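Local coordinates for Adp-ribosyltransferase (Staphylococcus aureus, PDB 1OJQ), which transfers a single ADP-ribose unit from NAD+ to a protein target, as a C3-type bacterial exoenzyme whose target is probably a Rho-family GTPase, at residues S58-I61 with Q62-R66; T99-D102 with L103-L106. One frame throughout, in Å; residues are numbered along the deposited sequence.

Contact 1. Residues S58-I61 with Q62-R66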
loop_
_atom_site.group_PDB
_atom_site.type_symbol
_atom_site.label_atom_id
_atom_site.label_comp_id
_atom_site.label_asym_id
_atom_site.label_seq_id
_atom_site.Cartn_x
_atom_site.Cartn_y
_atom_site.Cartn_z
ATOM N N SER A 58 -16.211 -16.845 -5.473
ATOM C CA SER A 58 -16.260 -17.894 -6.496
ATOM C C SER A 58 -15.204 -18.946 -6.218
ATOM O O SER A 58 -14.232 -18.640 -5.518
ATOM C CB SER A 58 -16.049 -17.268 -7.876
ATOM O OG SER A 58 -16.882 -17.868 -8.850
ATOM N N GLU A 59 -15.320 -20.170 -6.741
ATOM C CA GLU A 59 -14.277 -21.150 -6.399
ATOM C C GLU A 59 -12.905 -20.773 -6.940
ATOM O O GLU A 59 -11.878 -21.026 -6.286
ATOM C CB GLU A 59 -14.632 -22.550 -6.921
ATOM C CG GLU A 59 -15.892 -23.106 -6.281
ATOM C CD GLU A 59 -15.770 -23.485 -4.827
ATOM O OE1 GLU A 59 -14.678 -23.405 -4.236
ATOM O OE2 GLU A 59 -16.812 -23.890 -4.255
ATOM N N ASN A 60 -12.866 -20.170 -8.140
ATOM C CA ASN A 60 -11.533 -19.863 -8.659
ATOM C C ASN A 60 -10.864 -18.785 -7.821
ATOM O O ASN A 60 -9.664 -18.844 -7.510
ATOM C CB ASN A 60 -11.650 -19.482 -10.140
ATOM C CG ASN A 60 -12.407 -18.194 -10.399
ATOM O OD1 ASN A 60 -13.513 -18.026 -9.893
ATOM N ND2 ASN A 60 -11.810 -17.302 -11.181
ATOM N N ILE A 61 -11.652 -17.782 -7.427
ATOM C CA ILE A 61 -11.100 -16.691 -6.605
ATOM C C ILE A 61 -10.772 -17.181 -5.198
ATOM O O ILE A 61 -9.720 -16.804 -4.663
ATOM C CB ILE A 61 -12.054 -15.480 -6.597
ATOM C CG1 ILE A 61 -12.310 -14.939 -8.009
ATOM C CG2 ILE A 61 -11.552 -14.377 -5.685
ATOM C CD1 ILE A 61 -11.071 -14.583 -8.812
ATOM N N GLN A 62 -11.573 -18.040 -4.575
ATOM C CA GLN A 62 -11.167 -18.598 -3.288
ATOM C C GLN A 62 -9.803 -19.279 -3.375
ATOM O O GLN A 62 -8.962 -19.138 -2.500
ATOM C CB GLN A 62 -12.161 -19.623 -2.756
ATOM C CG GLN A 62 -13.510 -19.026 -2.332
ATOM C CD GLN A 62 -14.368 -20.057 -1.614
ATOM O OE1 GLN A 62 -15.595 -20.089 -1.734
ATOM N NE2 GLN A 62 -13.719 -20.945 -0.862
ATOM N N GLU A 63 -9.574 -20.058 -4.424
ATOM C CA GLU A 63 -8.297 -20.775 -4.526
ATOM C C GLU A 63 -7.151 -19.790 -4.681
ATOM O O GLU A 63 -6.075 -19.972 -4.115
ATOM C CB GLU A 63 -8.348 -21.752 -5.712
ATOM C CG GLU A 63 -7.008 -22.369 -6.048
ATOM C CD GLU A 63 -7.065 -23.549 -7.014
ATOM O OE1 GLU A 63 -8.134 -24.034 -7.430
ATOM O OE2 GLU A 63 -5.970 -24.053 -7.363
ATOM N N GLN A 64 -7.404 -18.730 -5.451
ATOM C CA GLN A 64 -6.389 -17.698 -5.645
ATOM C C GLN A 64 -6.091 -16.921 -4.366
ATOM O O GLN A 64 -4.926 -16.607 -4.126
ATOM C CB GLN A 64 -6.860 -16.763 -6.763
ATOM C CG GLN A 64 -6.650 -17.463 -8.124
ATOM C CD GLN A 64 -7.303 -16.675 -9.244
ATOM O OE1 GLN A 64 -7.207 -15.446 -9.256
ATOM N NE2 GLN A 64 -7.979 -17.358 -10.162
ATOM N N VAL A 65 -7.139 -16.650 -3.584
ATOM C CA VAL A 65 -6.958 -15.981 -2.286
ATOM C C VAL A 65 -6.220 -16.878 -1.300
ATOM O O VAL A 65 -5.275 -16.385 -0.666
ATOM C CB VAL A 65 -8.305 -15.513 -1.697
ATOM C CG1 VAL A 65 -8.137 -15.117 -0.242
ATOM C CG2 VAL A 65 -8.835 -14.379 -2.580
ATOM N N ARG A 66 -6.603 -18.144 -1.141
ATOM C CA ARG A 66 -5.805 -18.995 -0.244
ATOM C C ARG A 66 -4.340 -19.020 -0.659
ATOM O O ARG A 66 -3.415 -18.972 0.165
ATOM C CB ARG A 66 -6.382 -20.415 -0.228
ATOM C CG ARG A 66 -7.621 -20.498 0.690
ATOM C CD ARG A 66 -8.137 -21.922 0.763
ATOM N NE ARG A 66 -8.721 -22.408 -0.490
ATOM C CZ ARG A 66 -10.008 -22.243 -0.774
ATOM N NH1 ARG A 66 -10.809 -21.619 0.074
ATOM N NH2 ARG A 66 -10.477 -22.714 -1.927
HETATM O O HOH W 1 -9.513 -16.663 -12.500
#
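Ile61 meets two residues further along the helix, Val65 through one methyl and Gln64 through another. These are roughly the first two turns of helix 59-73, and Ser58 sits at its N-cap position. Ile61 and Val65 are the buried residues here. Ile61 CG2 is anti to the backbone N (chi1 -59° for CG1), beside its own carbonyl carbon, and lies 4.1 Å from Val65 CG2. Ile61 CD1 comes 4.0 Å from Gln64 OE1. Val65 N donates to Ile61 O at 2.8 Å, the shortest of the four backbone bonds that cross between the two segments. Gln62 covers the start of the helix. Its N donates to Ser58 O at 2.9 Å, with an N-H...O angle of 170°. Its CB and CG lie against the same carbonyl, CG 3.3 Å from Ser58 O. Gln64 repeats this two residues on: its backbone N bonds to Asn60 O, and its CG rests 3.4 Å from that oxygen. The side-chain amides of Asn60 and Gln64 do not bond to each other, and their planes are 84° apart. A water links them, accepting from Asn60 ND2 at 2.7 Å and from Gln64 NE2 at 2.9 Å. The bridge spans one helical turn between Asn60, which is exposed, and Gln64, which is partly so. In the fold, Gln62 leans on Val54 and Leu57 of the preceding loop. Gln64 touches Ile43 and Val65 touches Leu47, both on helix 41-49. Val65 also packs on Tyr136 and Arg185, in loops next to strands 137-140 and 180-183.

Contact 2. Residues T99-D102 with L103-L106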
loop_
_atom_site.group_PDB
_atom_site.type_symbol
_atom_site.label_atom_id
_atom_site.label_comp_id
_atom_site.label_asym_id
_atom_site.label_seq_id
_atom_site.Cartn_x
_atom_site.Cartn_y
_atom_site.Cartn_z
ATOM N N THR A 99 -16.130 16.751 2.380
ATOM C CA THR A 99 -17.265 16.700 1.466
ATOM C C THR A 99 -16.827 16.686 0.009
ATOM O O THR A 99 -15.667 16.941 -0.311
ATOM C CB THR A 99 -18.207 17.907 1.682
ATOM O OG1 THR A 99 -17.563 19.072 1.157
ATOM C CG2 THR A 99 -18.416 18.133 3.164
ATOM N N ARG A 100 -17.781 16.388 -0.875
ATOM C CA ARG A 100 -17.462 16.514 -2.298
ATOM C C ARG A 100 -16.945 17.900 -2.646
ATOM O O ARG A 100 -16.051 18.052 -3.478
ATOM C CB ARG A 100 -18.713 16.229 -3.140
ATOM C CG ARG A 100 -18.544 16.569 -4.619
ATOM C CD ARG A 100 -17.597 15.560 -5.278
ATOM N NE ARG A 100 -17.379 15.882 -6.689
ATOM C CZ ARG A 100 -16.360 16.601 -7.162
ATOM N NH1 ARG A 100 -15.417 17.121 -6.383
ATOM N NH2 ARG A 100 -16.254 16.829 -8.472
ATOM N N GLU A 101 -17.515 18.942 -2.021
ATOM C CA GLU A 101 -17.021 20.289 -2.338
ATOM C C GLU A 101 -15.635 20.510 -1.753
ATOM O O GLU A 101 -14.833 21.205 -2.382
ATOM C CB GLU A 101 -17.977 21.381 -1.846
ATOM C CG GLU A 101 -17.652 22.739 -2.455
ATOM C CD GLU A 101 -17.955 22.799 -3.945
ATOM O OE1 GLU A 101 -17.689 23.867 -4.542
ATOM O OE2 GLU A 101 -18.455 21.828 -4.549
ATOM N N ASP A 102 -15.346 19.943 -0.574
ATOM C CA ASP A 102 -13.985 19.997 -0.051
ATOM C C ASP A 102 -13.014 19.419 -1.085
ATOM O O ASP A 102 -11.969 20.010 -1.370
ATOM C CB ASP A 102 -13.812 19.250 1.267
ATOM C CG ASP A 102 -14.566 19.889 2.417
ATOM O OD1 ASP A 102 -14.778 21.122 2.383
ATOM O OD2 ASP A 102 -14.938 19.139 3.349
ATOM N N LEU A 103 -13.399 18.268 -1.636
ATOM C CA LEU A 103 -12.543 17.618 -2.627
ATOM C C LEU A 103 -12.402 18.468 -3.881
ATOM O O LEU A 103 -11.317 18.561 -4.472
ATOM C CB LEU A 103 -13.144 16.265 -3.011
ATOM C CG LEU A 103 -12.231 15.320 -3.788
ATOM C CD1 LEU A 103 -10.923 15.110 -3.039
ATOM C CD2 LEU A 103 -12.936 13.989 -4.026
ATOM N N HIS A 104 -13.549 19.043 -4.275
ATOM C CA HIS A 104 -13.527 19.896 -5.464
ATOM C C HIS A 104 -12.570 21.066 -5.271
ATOM O O HIS A 104 -11.765 21.386 -6.147
ATOM C CB HIS A 104 -14.932 20.414 -5.779
ATOM C CG HIS A 104 -14.942 21.458 -6.862
ATOM N ND1 HIS A 104 -14.669 21.161 -8.182
ATOM C CD2 HIS A 104 -15.217 22.782 -6.808
ATOM C CE1 HIS A 104 -14.771 22.282 -8.892
ATOM N NE2 HIS A 104 -15.099 23.284 -8.083
ATOM N N MET A 105 -12.670 21.694 -4.096
ATOM C CA MET A 105 -11.778 22.824 -3.802
ATOM C C MET A 105 -10.331 22.365 -3.626
ATOM O O MET A 105 -9.409 23.089 -4.001
ATOM C CB MET A 105 -12.239 23.577 -2.557
ATOM C CG MET A 105 -13.617 24.221 -2.751
ATOM S SD MET A 105 -14.106 25.182 -1.307
ATOM C CE MET A 105 -14.444 23.904 -0.095
ATOM N N LEU A 106 -10.144 21.174 -3.054
ATOM C CA LEU A 106 -8.785 20.655 -2.874
ATOM C C LEU A 106 -8.045 20.568 -4.206
ATOM O O LEU A 106 -6.853 20.902 -4.306
ATOM C CB LEU A 106 -8.810 19.275 -2.199
ATOM C CG LEU A 106 -7.430 18.726 -1.788
ATOM C CD1 LEU A 106 -6.730 19.662 -0.812
ATOM C CD2 LEU A 106 -7.544 17.330 -1.188
HETATM O O HOH W 2 -14.284 18.647 -9.414
#
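A water spans Arg100 and His104 on the outside of a short helix that opens with a capping box. It accepts from Arg100 NH2 at 2.8 Å and lies 2.8 Å from His104 ND1, in the plane of both flat groups at their edges. The planes themselves are 69° apart. Arg100 bends at chi2 (71°), which carries its guanidinium forward along the helix and brings NH1 close to His104 CB. Glu101 flanks the same ring. Its side chain runs beside that of His104 in the same direction, with OE1 3.5 Å from CD2 of the histidine. The capping box is made by Thr99 and Asp102. Asp102 N donates to Thr99 OG1 at 2.9 Å, and Thr99 N returns a bond to Asp102 OD2 from above the carboxylate plane. Two amides of the helix start are thus satisfied by side chains. Asp102 OD2 also forms a salt bridge with Lys121 of helix 116-126, so the cap is tied to the next helix. Leu118 of that helix touches Asp102, Met105 and Leu106. Leu103 and Leu106 pack on Leu89, just before the NAD-binding Asp90. Met105 folds back at chi3 (-71°) over the first turn, its CE 3.6 Å from Glu101 O and 3.7 Å from Asp102 OD1.

Both contacts are local. Each covers the N-cap and first turns of one helix, and neither closes a loop. Contact 1 comes first in the chain, at the start of helix 59-73. The chain then forms strand 81-87, an outermost strand of the five-stranded sheet, before reaching contact 2 at helix 100-106. The two are in series and do not nest or cross. Their centres are 38 Å apart and their nearest atoms about 28 Å, so they do not touch. Contact 1 belongs to the packing of helices 41-49 and 59-73. Contact 2 joins helix 100-106 to helix 116-126 and to the loop after strand 81-87, which carries NAD-binding residues.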